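Local coordinates for cytochrome P450 CYP260B1 (Sorangium cellulosum, PDB 5HIW), which belongs to the cytochrome P450 family of haem proteins and holds protoporphyrin IX containing iron within its largely helical fold, at residues A[5-10]-A[32-37]; A[20-25]-A[302-307]; A[120-125]-A[384-389]; A[248-253]-A[317-322]. All blocks are in the same frame, centred on the assembly; numbering follows the deposited sequence.

Interaction 1 of 4, residues A[5-10]-A[32-37]; sequences KNLFSF and YFDEGL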
loop_
_atom_site.group_PDB
_atom_site.type_symbol
_atom_site.label_atom_id
_atom_site.label_comp_id
_atom_site.label_asym_id
_atom_site.label_seq_id
_atom_site.Cartn_x
_atom_site.Cartn_y
_atom_site.Cartn_z
ATOM N N LYS A 5 26.259 -2.520 -2.937
ATOM C CA LYS A 5 25.814 -1.864 -4.154
ATOM C C LYS A 5 24.857 -0.749 -3.767
ATOM O O LYS A 5 24.566 -0.600 -2.580
ATOM C CB LYS A 5 25.058 -2.869 -5.047
ATOM C CG LYS A 5 25.745 -4.199 -5.255
ATOM C CD LYS A 5 24.843 -5.083 -6.120
ATOM C CE LYS A 5 25.597 -6.357 -6.469
ATOM N NZ LYS A 5 24.873 -7.262 -7.371
ATOM N N ASN A 6 24.493 0.118 -4.704
ATOM C CA ASN A 6 23.527 1.200 -4.395
ATOM C C ASN A 6 22.465 1.082 -5.500
ATOM O O ASN A 6 22.656 1.580 -6.597
ATOM C CB ASN A 6 24.172 2.618 -4.401
ATOM C CG ASN A 6 23.190 3.711 -3.878
ATOM O OD1 ASN A 6 21.988 3.594 -4.041
ATOM N ND2 ASN A 6 23.701 4.745 -3.222
ATOM N N LEU A 7 21.436 0.272 -5.265
ATOM C CA LEU A 7 20.429 0.020 -6.304
ATOM C C LEU A 7 19.142 0.851 -6.137
ATOM O O LEU A 7 18.421 1.088 -7.087
ATOM C CB LEU A 7 20.110 -1.472 -6.277
ATOM C CG LEU A 7 21.254 -2.464 -6.465
ATOM C CD1 LEU A 7 20.697 -3.860 -6.428
ATOM C CD2 LEU A 7 21.964 -2.241 -7.810
ATOM N N PHE A 8 18.881 1.333 -4.936
ATOM C CA PHE A 8 17.607 1.999 -4.651
ATOM C C PHE A 8 17.560 3.487 -4.998
ATOM O O PHE A 8 16.504 4.099 -4.961
ATOM C CB PHE A 8 17.170 1.694 -3.221
ATOM C CG PHE A 8 16.553 0.309 -3.076
ATOM C CD1 PHE A 8 17.319 -0.845 -3.155
ATOM C CD2 PHE A 8 15.165 0.162 -2.917
ATOM C CE1 PHE A 8 16.760 -2.088 -3.035
ATOM C CE2 PHE A 8 14.604 -1.091 -2.803
ATOM C CZ PHE A 8 15.365 -2.216 -2.829
ATOM N N SER A 9 18.722 4.067 -5.296
ATOM C CA SER A 9 18.787 5.481 -5.731
ATOM C C SER A 9 18.524 5.585 -7.248
ATOM O O SER A 9 18.318 6.653 -7.776
ATOM C CB SER A 9 20.137 6.122 -5.306
ATOM O OG SER A 9 21.213 5.308 -5.752
ATOM N N PHE A 10 18.464 4.472 -7.929
ATOM C CA PHE A 10 18.079 4.429 -9.362
ATOM C C PHE A 10 16.813 5.269 -9.606
ATOM O O PHE A 10 15.835 5.153 -8.869
ATOM C CB PHE A 10 17.875 2.942 -9.732
ATOM C CG PHE A 10 17.589 2.672 -11.197
ATOM C CD1 PHE A 10 16.311 2.684 -11.662
ATOM C CD2 PHE A 10 18.624 2.399 -12.090
ATOM C CE1 PHE A 10 16.021 2.457 -13.016
ATOM C CE2 PHE A 10 18.365 2.147 -13.422
ATOM C CZ PHE A 10 17.061 2.163 -13.896
ATOM N N TYR A 32 22.806 -8.557 -0.421
ATOM C CA TYR A 32 23.828 -7.528 -0.664
ATOM C C TYR A 32 23.514 -6.413 0.257
ATOM O O TYR A 32 22.383 -6.338 0.783
ATOM C CB TYR A 32 23.867 -7.102 -2.129
ATOM C CG TYR A 32 22.855 -6.058 -2.444
ATOM C CD1 TYR A 32 21.539 -6.426 -2.727
ATOM C CD2 TYR A 32 23.159 -4.737 -2.408
ATOM C CE1 TYR A 32 20.554 -5.467 -2.970
ATOM C CE2 TYR A 32 22.203 -3.779 -2.646
ATOM C CZ TYR A 32 20.875 -4.175 -2.948
ATOM O OH TYR A 32 19.875 -3.251 -3.076
ATOM N N PHE A 33 24.476 -5.537 0.537
ATOM C CA PHE A 33 24.250 -4.460 1.465
ATOM C C PHE A 33 24.067 -3.298 0.550
ATOM O O PHE A 33 24.950 -2.958 -0.268
ATOM C CB PHE A 33 25.446 -4.259 2.442
ATOM C CG PHE A 33 25.287 -3.154 3.420
ATOM C CD1 PHE A 33 25.535 -1.829 3.080
ATOM C CD2 PHE A 33 24.922 -3.424 4.731
ATOM C CE1 PHE A 33 25.360 -0.845 4.009
ATOM C CE2 PHE A 33 24.738 -2.412 5.658
ATOM C CZ PHE A 33 24.963 -1.106 5.300
ATOM N N ASP A 34 22.907 -2.667 0.671
ATOM C CA ASP A 34 22.636 -1.470 -0.095
ATOM C C ASP A 34 23.085 -0.256 0.684
ATOM O O ASP A 34 22.555 0.080 1.717
ATOM C CB ASP A 34 21.148 -1.339 -0.431
ATOM C CG ASP A 34 20.908 -0.336 -1.496
ATOM O OD1 ASP A 34 20.985 0.868 -1.197
ATOM O OD2 ASP A 34 20.686 -0.749 -2.660
ATOM N N GLU A 35 24.063 0.428 0.107
ATOM C CA GLU A 35 24.647 1.647 0.702
ATOM C C GLU A 35 23.717 2.831 0.730
ATOM O O GLU A 35 23.841 3.643 1.605
ATOM C CB GLU A 35 25.980 1.996 -0.031
ATOM C CG GLU A 35 27.030 0.944 0.192
ATOM C CD GLU A 35 28.394 1.235 -0.436
ATOM O OE1 GLU A 35 28.452 1.858 -1.492
ATOM O OE2 GLU A 35 29.374 0.694 0.114
ATOM N N GLY A 36 22.762 2.909 -0.199
ATOM C CA GLY A 36 21.734 4.001 -0.181
ATOM C C GLY A 36 20.750 3.752 0.978
ATOM O O GLY A 36 20.416 4.673 1.709
ATOM N N LEU A 37 20.279 2.532 1.155
ATOM C CA LEU A 37 19.343 2.185 2.273
ATOM C C LEU A 37 20.037 2.007 3.584
ATOM O O LEU A 37 19.439 2.211 4.615
ATOM C CB LEU A 37 18.536 0.878 1.986
ATOM C CG LEU A 37 17.679 0.813 0.708
ATOM C CD1 LEU A 37 16.916 -0.479 0.710
ATOM C CD2 LEU A 37 16.694 1.985 0.529
#
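Lys5 pairs with strand 31-34 at the outer edge of the mixed sheet in a short parallel bridge, and the residues after it pack on Asp34 and Tyr32. Lys5 N gives its hydrogen to Phe33 O at 3.0 Å, and Lys5 O accepts from Glu35 N at 2.9 Å, so Lys5 grips the residues on either side of Asp34. The side chain of its bridge partner Asp34 makes the next bonds: with CG anti to its backbone N (chi1 -165°), OD2 receives Leu7 N at 2.9 Å on its syn side and Tyr32 OH at 2.7 Å on its anti lone pair. Two donors thus hold one buried oxygen, which would tend to keep the carboxylate ionised. Lys5 CB, near CD2, and Leu7 CD1, 3.5 Å from CZ, both approach the Tyr32 ring obliquely from the same side. The Phe8 ring presents its CE1 edge to Tyr32 OH, while Leu37 CD1 sits 3.8 Å from the ring centroid, over the face, in a CH-pi contact. Glu35 forms a salt bridge with Arg4, and the Tyr300 ring meets Phe8 nearly perpendicular. Asp34 OD1 also accepts from Leu37 N, an Asx motif at this edge of the P450 beta region.

Interaction 2 of 4, residues A[20-25]-A[302-307]; sequences IHLAAA and SLIARH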
loop_
_atom_site.group_PDB
_atom_site.type_symbol
_atom_site.label_atom_id
_atom_site.label_comp_id
_atom_site.label_asym_id
_atom_site.label_seq_id
_atom_site.Cartn_x
_atom_site.Cartn_y
_atom_site.Cartn_z
ATOM N N ILE A 20 13.552 -4.247 -13.750
ATOM C CA ILE A 20 14.589 -4.892 -14.618
ATOM C C ILE A 20 15.971 -4.879 -13.927
ATOM O O ILE A 20 16.694 -5.914 -13.882
ATOM C CB ILE A 20 14.661 -4.199 -15.971
ATOM C CG1 ILE A 20 13.399 -4.531 -16.802
ATOM C CG2 ILE A 20 15.948 -4.687 -16.733
ATOM C CD1 ILE A 20 13.205 -3.785 -18.124
ATOM N N HIS A 21 16.309 -3.715 -13.424
ATOM C CA HIS A 21 17.564 -3.436 -12.682
ATOM C C HIS A 21 17.713 -4.320 -11.468
ATOM O O HIS A 21 18.765 -4.948 -11.279
ATOM C CB HIS A 21 17.523 -1.953 -12.302
ATOM C CG HIS A 21 18.698 -1.429 -11.558
ATOM N ND1 HIS A 21 18.579 -0.855 -10.295
ATOM C CD2 HIS A 21 19.985 -1.252 -11.939
ATOM C CE1 HIS A 21 19.764 -0.418 -9.919
ATOM N NE2 HIS A 21 20.631 -0.660 -10.888
ATOM N N LEU A 22 16.662 -4.436 -10.661
ATOM C CA LEU A 22 16.719 -5.347 -9.549
ATOM C C LEU A 22 16.829 -6.800 -9.912
ATOM O O LEU A 22 17.554 -7.548 -9.240
ATOM C CB LEU A 22 15.509 -5.193 -8.608
ATOM C CG LEU A 22 15.431 -3.829 -7.922
ATOM C CD1 LEU A 22 14.212 -3.860 -7.022
ATOM C CD2 LEU A 22 16.664 -3.465 -7.094
ATOM N N ALA A 23 16.070 -7.246 -10.904
ATOM C CA ALA A 23 16.157 -8.650 -11.260
ATOM C C ALA A 23 17.585 -8.981 -11.839
ATOM O O ALA A 23 18.103 -10.056 -11.538
ATOM C CB ALA A 23 15.095 -9.001 -12.276
ATOM N N ALA A 24 18.159 -8.057 -12.627
ATOM C CA ALA A 24 19.579 -8.195 -13.099
ATOM C C ALA A 24 20.577 -8.290 -11.924
ATOM O O ALA A 24 21.417 -9.196 -11.860
ATOM C CB ALA A 24 19.953 -7.072 -14.045
ATOM N N ALA A 25 20.402 -7.454 -10.930
ATOM C CA ALA A 25 21.261 -7.464 -9.764
ATOM C C ALA A 25 21.072 -8.738 -8.980
ATOM O O ALA A 25 22.022 -9.272 -8.447
ATOM C CB ALA A 25 21.017 -6.241 -8.865
ATOM N N SER A 302 13.078 -7.130 -0.830
ATOM C CA SER A 302 12.525 -6.582 -2.025
ATOM C C SER A 302 11.215 -7.295 -2.388
ATOM O O SER A 302 11.161 -8.514 -2.517
ATOM C CB SER A 302 13.439 -6.748 -3.229
ATOM O OG SER A 302 12.809 -6.219 -4.410
ATOM N N LEU A 303 10.167 -6.521 -2.519
ATOM C CA LEU A 303 8.875 -7.040 -2.960
ATOM C C LEU A 303 8.697 -6.834 -4.450
ATOM O O LEU A 303 7.642 -7.113 -4.972
ATOM C CB LEU A 303 7.766 -6.406 -2.141
ATOM C CG LEU A 303 7.832 -6.612 -0.639
ATOM C CD1 LEU A 303 6.716 -5.885 0.132
ATOM C CD2 LEU A 303 7.826 -8.037 -0.170
ATOM N N ILE A 304 9.741 -6.332 -5.158
ATOM C CA ILE A 304 9.682 -6.114 -6.590
ATOM C C ILE A 304 10.498 -7.113 -7.446
ATOM O O ILE A 304 10.093 -7.425 -8.552
ATOM C CB ILE A 304 10.090 -4.631 -6.933
ATOM C CG1 ILE A 304 8.965 -3.642 -6.489
ATOM C CG2 ILE A 304 10.404 -4.376 -8.406
ATOM C CD1 ILE A 304 9.294 -2.158 -6.371
ATOM N N ALA A 305 11.677 -7.514 -6.976
ATOM C CA ALA A 305 12.554 -8.279 -7.859
ATOM C C ALA A 305 11.874 -9.545 -8.428
ATOM O O ALA A 305 11.979 -9.813 -9.598
ATOM C CB ALA A 305 13.773 -8.650 -7.120
ATOM N N ARG A 306 11.155 -10.256 -7.600
ATOM C CA ARG A 306 10.343 -11.466 -8.052
ATOM C C ARG A 306 9.499 -11.144 -9.231
ATOM O O ARG A 306 9.374 -11.957 -10.148
ATOM C CB ARG A 306 9.479 -12.023 -6.928
ATOM C CG ARG A 306 8.841 -13.369 -7.208
ATOM C CD ARG A 306 8.176 -13.992 -5.988
ATOM N NE ARG A 306 8.126 -15.437 -6.203
ATOM C CZ ARG A 306 7.181 -16.088 -6.896
ATOM N NH1 ARG A 306 6.151 -15.470 -7.457
ATOM N NH2 ARG A 306 7.290 -17.396 -7.069
ATOM N N HIS A 307 8.861 -9.946 -9.273
ATOM C CA HIS A 307 7.962 -9.636 -10.333
ATOM C C HIS A 307 8.630 -9.590 -11.701
ATOM O O HIS A 307 7.963 -9.666 -12.731
ATOM C CB HIS A 307 7.265 -8.303 -10.052
ATOM C CG HIS A 307 6.448 -8.330 -8.787
ATOM N ND1 HIS A 307 5.978 -7.186 -8.182
ATOM C CD2 HIS A 307 6.044 -9.365 -7.998
ATOM C CE1 HIS A 307 5.293 -7.522 -7.110
ATOM N NE2 HIS A 307 5.308 -8.832 -6.981
#
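In the beta-rich part of this P450 fold, Leu22 and Ala23 on helix 17-28 pack against the turn that follows strand 298-302. The contact is small, buried and without a hydrogen bond across it. Leu22 carries most of it. Its CG stands anti to the carbonyl carbon (chi1 -64°), and from there the CD1 branch reaches the turn, meeting Ile304 CG2 at 4.1 Å and lying 3.8 Å from Ser302 OG. Nearer the helix backbone, Leu22 CB touches Ala305 CB at 4.1 Å, and the small methyl of Ala305 lets the chains come close: Ala23 CA and Ala305 CA are 5.0 Å apart. Ala23 adds its own methyl beside the carbonyl oxygen of Ala305. The neighbouring Leu303 has its CB pointing away from the helix, so the turn meets the helix on one side while Leu303 touches the haem. Ser302 is also tied by backbone hydrogen bonding to Val42 of the sheet. Within the turn, Ser302 OG accepts from Ile304 N at 3.2 Å, an ST turn, and from Ala305 N at 3.1 Å, an ST motif.

Interaction 3 of 4, residues A[120-125]-A[384-389]; sequences RAELFD and PDQIPA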
loop_
_atom_site.group_PDB
_atom_site.type_symbol
_atom_site.label_atom_id
_atom_site.label_comp_id
_atom_site.label_asym_id
_atom_site.label_seq_id
_atom_site.Cartn_x
_atom_site.Cartn_y
_atom_site.Cartn_z
ATOM N N ARG A 120 -7.232 18.862 -18.590
ATOM C CA ARG A 120 -6.144 18.009 -18.175
ATOM C C ARG A 120 -6.310 17.706 -16.705
ATOM O O ARG A 120 -7.097 18.342 -15.973
ATOM C CB ARG A 120 -4.770 18.668 -18.427
ATOM C CG ARG A 120 -4.617 19.188 -19.862
ATOM C CD ARG A 120 -3.183 19.554 -20.179
ATOM N NE ARG A 120 -3.020 19.955 -21.597
ATOM C CZ ARG A 120 -2.020 20.707 -22.071
ATOM N NH1 ARG A 120 -1.065 21.167 -21.267
ATOM N NH2 ARG A 120 -1.974 21.019 -23.364
ATOM N N ALA A 121 -5.573 16.691 -16.277
ATOM C CA ALA A 121 -5.451 16.416 -14.861
ATOM C C ALA A 121 -4.069 15.912 -14.562
ATOM O O ALA A 121 -3.375 15.310 -15.402
ATOM C CB ALA A 121 -6.508 15.393 -14.443
ATOM N N GLU A 122 -3.651 16.151 -13.347
ATOM C CA GLU A 122 -2.569 15.454 -12.800
ATOM C C GLU A 122 -3.257 14.440 -11.857
ATOM O O GLU A 122 -3.745 14.828 -10.753
ATOM C CB GLU A 122 -1.729 16.446 -12.063
ATOM C CG GLU A 122 -0.353 16.060 -11.662
ATOM C CD GLU A 122 -0.372 14.943 -10.621
ATOM O OE1 GLU A 122 -0.503 15.216 -9.428
ATOM O OE2 GLU A 122 -0.283 13.794 -11.038
ATOM N N LEU A 123 -3.329 13.174 -12.282
ATOM C CA LEU A 123 -4.212 12.191 -11.616
ATOM C C LEU A 123 -3.619 11.658 -10.300
ATOM O O LEU A 123 -4.332 10.986 -9.571
ATOM C CB LEU A 123 -4.543 11.033 -12.533
ATOM C CG LEU A 123 -5.383 11.322 -13.753
ATOM C CD1 LEU A 123 -5.504 10.110 -14.694
ATOM C CD2 LEU A 123 -6.743 11.825 -13.410
ATOM N N PHE A 124 -2.385 11.954 -9.974
ATOM C CA PHE A 124 -1.896 11.658 -8.627
ATOM C C PHE A 124 -2.662 12.587 -7.653
ATOM O O PHE A 124 -3.423 12.133 -6.836
ATOM C CB PHE A 124 -0.408 11.809 -8.408
ATOM C CG PHE A 124 0.039 11.289 -7.060
ATOM C CD1 PHE A 124 0.234 9.975 -6.857
ATOM C CD2 PHE A 124 0.183 12.167 -5.957
ATOM C CE1 PHE A 124 0.581 9.468 -5.605
ATOM C CE2 PHE A 124 0.500 11.694 -4.708
ATOM C CZ PHE A 124 0.681 10.305 -4.513
ATOM N N ASP A 125 -2.483 13.897 -7.805
ATOM C CA ASP A 125 -3.178 14.842 -6.930
ATOM C C ASP A 125 -4.685 14.745 -7.053
ATOM O O ASP A 125 -5.403 14.842 -6.028
ATOM C CB ASP A 125 -2.737 16.275 -7.302
ATOM C CG ASP A 125 -1.344 16.647 -6.813
ATOM O OD1 ASP A 125 -0.690 15.931 -6.031
ATOM O OD2 ASP A 125 -0.861 17.724 -7.225
ATOM N N PRO A 384 5.598 7.141 -9.628
ATOM C CA PRO A 384 5.818 8.352 -10.426
ATOM C C PRO A 384 5.697 9.584 -9.591
ATOM O O PRO A 384 4.976 9.614 -8.586
ATOM C CB PRO A 384 4.707 8.301 -11.464
ATOM C CG PRO A 384 3.586 7.708 -10.773
ATOM C CD PRO A 384 4.224 6.652 -9.882
ATOM N N ASP A 385 6.433 10.633 -9.996
ATOM C CA ASP A 385 6.237 11.923 -9.355
ATOM C C ASP A 385 5.019 12.661 -9.708
ATOM O O ASP A 385 4.646 13.591 -8.961
ATOM C CB ASP A 385 7.527 12.769 -9.470
ATOM C CG ASP A 385 7.854 13.184 -10.871
ATOM O OD1 ASP A 385 7.196 12.806 -11.864
ATOM O OD2 ASP A 385 8.836 13.925 -10.971
ATOM N N GLN A 386 4.358 12.292 -10.802
ATOM C CA GLN A 386 3.093 12.832 -11.230
ATOM C C GLN A 386 2.556 11.962 -12.361
ATOM O O GLN A 386 3.298 11.117 -12.956
ATOM C CB GLN A 386 3.157 14.313 -11.706
ATOM C CG GLN A 386 4.337 14.552 -12.661
ATOM C CD GLN A 386 4.209 15.873 -13.395
ATOM O OE1 GLN A 386 3.141 16.210 -13.834
ATOM N NE2 GLN A 386 5.279 16.586 -13.538
ATOM N N ILE A 387 1.277 12.150 -12.643
ATOM C CA ILE A 387 0.524 11.344 -13.602
ATOM C C ILE A 387 -0.250 12.240 -14.518
ATOM O O ILE A 387 -1.485 12.372 -14.458
ATOM C CB ILE A 387 -0.401 10.295 -12.942
ATOM C CG1 ILE A 387 0.368 9.509 -11.910
ATOM C CG2 ILE A 387 -0.892 9.357 -14.038
ATOM C CD1 ILE A 387 -0.565 8.767 -11.006
ATOM N N PRO A 388 0.483 12.915 -15.399
ATOM C CA PRO A 388 -0.161 13.905 -16.287
ATOM C C PRO A 388 -1.080 13.258 -17.295
ATOM O O PRO A 388 -0.611 12.474 -18.110
ATOM C CB PRO A 388 1.039 14.553 -17.014
ATOM C CG PRO A 388 2.276 14.002 -16.420
ATOM C CD PRO A 388 1.908 12.724 -15.699
ATOM N N ALA A 389 -2.353 13.635 -17.327
ATOM C CA ALA A 389 -3.294 13.112 -18.284
ATOM C C ALA A 389 -4.110 14.147 -19.058
ATOM O O ALA A 389 -4.295 15.279 -18.612
ATOM C CB ALA A 389 -4.253 12.154 -17.611
#
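Leu123 and Ala389 pack CD1 to CB at 3.8 Å on the buried side of this contact, whereas Arg120 and Gln386 lie along its more exposed margin. On the inner side Ile387 packs beside the first turn of helix 123-128: its CD1 comes within 4.0 Å of Phe124 CB and stands at the edge of the Phe124 ring. Helix 232-245 covers this side, with Ala238 touching both Phe124 and Ile387, and the Trp235 ring meets that of Phe124.

The backbones run antiparallel. Ala121 and Ala389 form a hydrogen-bonded pair, Ala389 N reaching Ala121 O at 2.7 Å, almost straight, and Ala121 N returning a bond to Ala389 O; Glu122 and Pro388 follow as a non-hydrogen-bonded pair, and Leu123 N bonds to Ile387 O at 3.0 Å. This is the edge of a small antiparallel sheet in the P450 fold, and here strand 120-122 turns directly into a helix with Glu122 as its N-cap. The Glu122 chain bends at chi2 (-66°), which swings CD back toward the helix start. OE2 takes Phe124 N at 3.0 Å and Ile387 N at 2.8 Å, the two donors approaching from opposite faces of the carboxylate plane, while OE1 accepts Asp125 N and forms a salt bridge with Arg377. One side chain therefore caps the helix and ties it to segment 384-389.

Contact thins toward solvent. Gln386 CB lies 3.5 Å from Glu122 OE2, its amide plane almost perpendicular to the carboxylate. Arg120 touches Ala389 O with CA, at 3.3 Å, and with CB, and its extended chain carries the guanidinium away.

Interaction 4 of 4, residues A[248-253]-A[317-322]; sequences PDAMNQ and ETFDIH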
loop_
_atom_site.group_PDB
_atom_site.type_symbol
_atom_site.label_atom_id
_atom_site.label_comp_id
_atom_site.label_asym_id
_atom_site.label_seq_id
_atom_site.Cartn_x
_atom_site.Cartn_y
_atom_site.Cartn_z
ATOM N N PRO A 248 -2.036 1.940 -24.147
ATOM C CA PRO A 248 -3.293 2.155 -24.788
ATOM C C PRO A 248 -3.923 0.895 -25.449
ATOM O O PRO A 248 -5.098 0.900 -25.641
ATOM C CB PRO A 248 -2.941 3.239 -25.860
ATOM C CG PRO A 248 -1.543 2.958 -26.147
ATOM C CD PRO A 248 -0.977 2.753 -24.755
ATOM N N ASP A 249 -3.174 -0.153 -25.812
ATOM C CA ASP A 249 -3.822 -1.351 -26.380
ATOM C C ASP A 249 -4.695 -2.011 -25.260
ATOM O O ASP A 249 -5.803 -2.507 -25.478
ATOM C CB ASP A 249 -2.778 -2.368 -26.924
ATOM C CG ASP A 249 -2.096 -1.942 -28.317
ATOM O OD1 ASP A 249 -2.580 -1.006 -28.972
ATOM O OD2 ASP A 249 -1.082 -2.575 -28.769
ATOM N N ALA A 250 -4.171 -2.001 -24.050
ATOM C CA ALA A 250 -4.862 -2.569 -22.904
ATOM C C ALA A 250 -6.029 -1.707 -22.552
ATOM O O ALA A 250 -7.073 -2.204 -22.214
ATOM C CB ALA A 250 -3.904 -2.654 -21.711
ATOM N N MET A 251 -5.879 -0.376 -22.639
ATOM C CA MET A 251 -7.004 0.478 -22.255
ATOM C C MET A 251 -8.125 0.294 -23.259
ATOM O O MET A 251 -9.266 0.340 -22.889
ATOM C CB MET A 251 -6.620 1.955 -22.135
ATOM C CG MET A 251 -6.406 2.345 -20.661
ATOM S SD MET A 251 -5.954 4.073 -20.378
ATOM C CE MET A 251 -7.546 4.866 -20.524
ATOM N N ASN A 252 -7.781 -0.002 -24.500
ATOM C CA ASN A 252 -8.820 -0.317 -25.524
ATOM C C ASN A 252 -9.584 -1.651 -25.274
ATOM O O ASN A 252 -10.833 -1.725 -25.379
ATOM C CB ASN A 252 -8.205 -0.293 -26.942
ATOM C CG ASN A 252 -7.920 1.122 -27.430
ATOM O OD1 ASN A 252 -8.506 2.096 -26.944
ATOM N ND2 ASN A 252 -6.990 1.242 -28.382
ATOM N N GLN A 253 -8.834 -2.688 -24.957
ATOM C CA GLN A 253 -9.425 -3.937 -24.536
ATOM C C GLN A 253 -10.375 -3.734 -23.341
ATOM O O GLN A 253 -11.519 -4.290 -23.358
ATOM C CB GLN A 253 -8.343 -4.973 -24.228
ATOM C CG GLN A 253 -7.551 -5.448 -25.446
ATOM C CD GLN A 253 -6.300 -6.219 -25.072
ATOM O OE1 GLN A 253 -5.420 -5.708 -24.386
ATOM N NE2 GLN A 253 -6.222 -7.463 -25.505
ATOM N N GLU A 317 8.837 -7.804 -18.502
ATOM C CA GLU A 317 8.799 -6.401 -18.850
ATOM C C GLU A 317 7.553 -5.968 -19.579
ATOM O O GLU A 317 7.297 -4.765 -19.714
ATOM C CB GLU A 317 9.985 -5.998 -19.771
ATOM C CG GLU A 317 11.327 -6.514 -19.408
ATOM C CD GLU A 317 11.547 -7.978 -19.696
ATOM O OE1 GLU A 317 10.742 -8.552 -20.484
ATOM O OE2 GLU A 317 12.516 -8.548 -19.069
ATOM N N THR A 318 6.824 -6.927 -20.131
ATOM C CA THR A 318 5.611 -6.704 -20.886
ATOM C C THR A 318 4.360 -6.723 -19.968
ATOM O O THR A 318 4.193 -7.673 -19.210
ATOM C CB THR A 318 5.486 -7.792 -21.981
ATOM O OG1 THR A 318 6.604 -7.644 -22.903
ATOM C CG2 THR A 318 4.167 -7.683 -22.758
ATOM N N PHE A 319 3.558 -5.660 -20.060
ATOM C CA PHE A 319 2.254 -5.553 -19.410
ATOM C C PHE A 319 1.237 -6.311 -20.218
ATOM O O PHE A 319 0.883 -5.896 -21.381
ATOM C CB PHE A 319 1.869 -4.109 -19.345
ATOM C CG PHE A 319 0.599 -3.853 -18.594
ATOM C CD1 PHE A 319 0.568 -3.961 -17.219
ATOM C CD2 PHE A 319 -0.574 -3.633 -19.277
ATOM C CE1 PHE A 319 -0.598 -3.769 -16.535
ATOM C CE2 PHE A 319 -1.775 -3.425 -18.591
ATOM C CZ PHE A 319 -1.763 -3.518 -17.179
ATOM N N ASP A 320 0.728 -7.416 -19.673
ATOM C CA ASP A 320 -0.312 -8.232 -20.374
ATOM C C ASP A 320 -1.531 -8.415 -19.553
ATOM O O ASP A 320 -1.432 -9.193 -18.580
ATOM C CB ASP A 320 0.315 -9.610 -20.650
ATOM C CG ASP A 320 -0.551 -10.514 -21.492
ATOM O OD1 ASP A 320 -1.731 -10.237 -21.785
ATOM O OD2 ASP A 320 -0.005 -11.574 -21.813
ATOM N N ILE A 321 -2.669 -7.822 -19.912
ATOM C CA ILE A 321 -3.860 -7.938 -19.074
ATOM C C ILE A 321 -4.447 -9.308 -19.087
ATOM O O ILE A 321 -5.273 -9.625 -18.213
ATOM C CB ILE A 321 -4.951 -6.858 -19.298
ATOM C CG1 ILE A 321 -5.666 -6.960 -20.646
ATOM C CG2 ILE A 321 -4.356 -5.458 -19.090
ATOM C CD1 ILE A 321 -6.814 -5.945 -20.658
ATOM N N HIS A 322 -4.029 -10.120 -20.053
ATOM C CA HIS A 322 -4.387 -11.554 -20.024
ATOM C C HIS A 322 -3.447 -12.492 -19.300
ATOM O O HIS A 322 -3.751 -13.685 -19.192
ATOM C CB HIS A 322 -4.627 -12.042 -21.468
ATOM C CG HIS A 322 -5.637 -11.199 -22.184
ATOM N ND1 HIS A 322 -6.977 -11.224 -21.870
ATOM C CD2 HIS A 322 -5.495 -10.261 -23.143
ATOM C CE1 HIS A 322 -7.619 -10.352 -22.611
ATOM N NE2 HIS A 322 -6.743 -9.781 -23.426
#
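The Phe319 ring receives Ala250 CB at its edge, in the ring plane, and the His322 ring meets Gln253 NE2 likewise at an edge. Over one face of His322, offset toward the rim, lies Ile321 CG1; the Phe319 ring is stacked with His247. These groups join the start of helix 248-256 to an irregular stretch of the P450 fold between strand 298-302 and helix 341-358. Ala250 is the apolar centre: its CB lies 3.9 Å from both Phe319 CE2 and Ile321 CG2. Ile321 holds CG1 between the backbone N and the carbonyl carbon (chi1 69°), leaving CG2 for Ala250 while CD1 runs on to Gln253 CB at 4.0 Å. The two side chains run alongside each other in contrary senses, Gln253 OE1 lying 4.0 Å from Ile321 CG1. Helix 261-271 also packs here, with Ala264 touching Ile321 and Glu267 touching Phe319. An Asx turn shapes the loop, Asp320 OD1 accepting from His322 N at 2.9 Å from above the carboxylate plane. Gln253 and His322 reach tip to tip with amide and ring planes 74° apart; Gln253 NE2 lies 3.2 Å from His322 NE2, but the angle is too poor for a hydrogen bond.

In the fold
From the N terminus, interaction 1 closes a short loop around helix 17-28, joining the first residues to strand 31-34. Residues 20-25 of that helix lie within this loop and reach far ahead to 302-307, so interaction 2 crosses interaction 1; the two touch where Leu7 CD1 meets Ala25 CB at 3.4 Å. Interaction 3 joins 120-125 to 384-389 near the C terminus and crosses interaction 2 along the chain. Interaction 4 lies wholly within that span, linking helix 248-256 to the loop 317-322, and crosses and touches interaction 2 (Ile20 with Glu317). Interactions 1 and 2 tie the N-terminal residues and helix 17-28 to the mixed-sheet region; interaction 3 separately joins the small antiparallel sheet to helix 123-128.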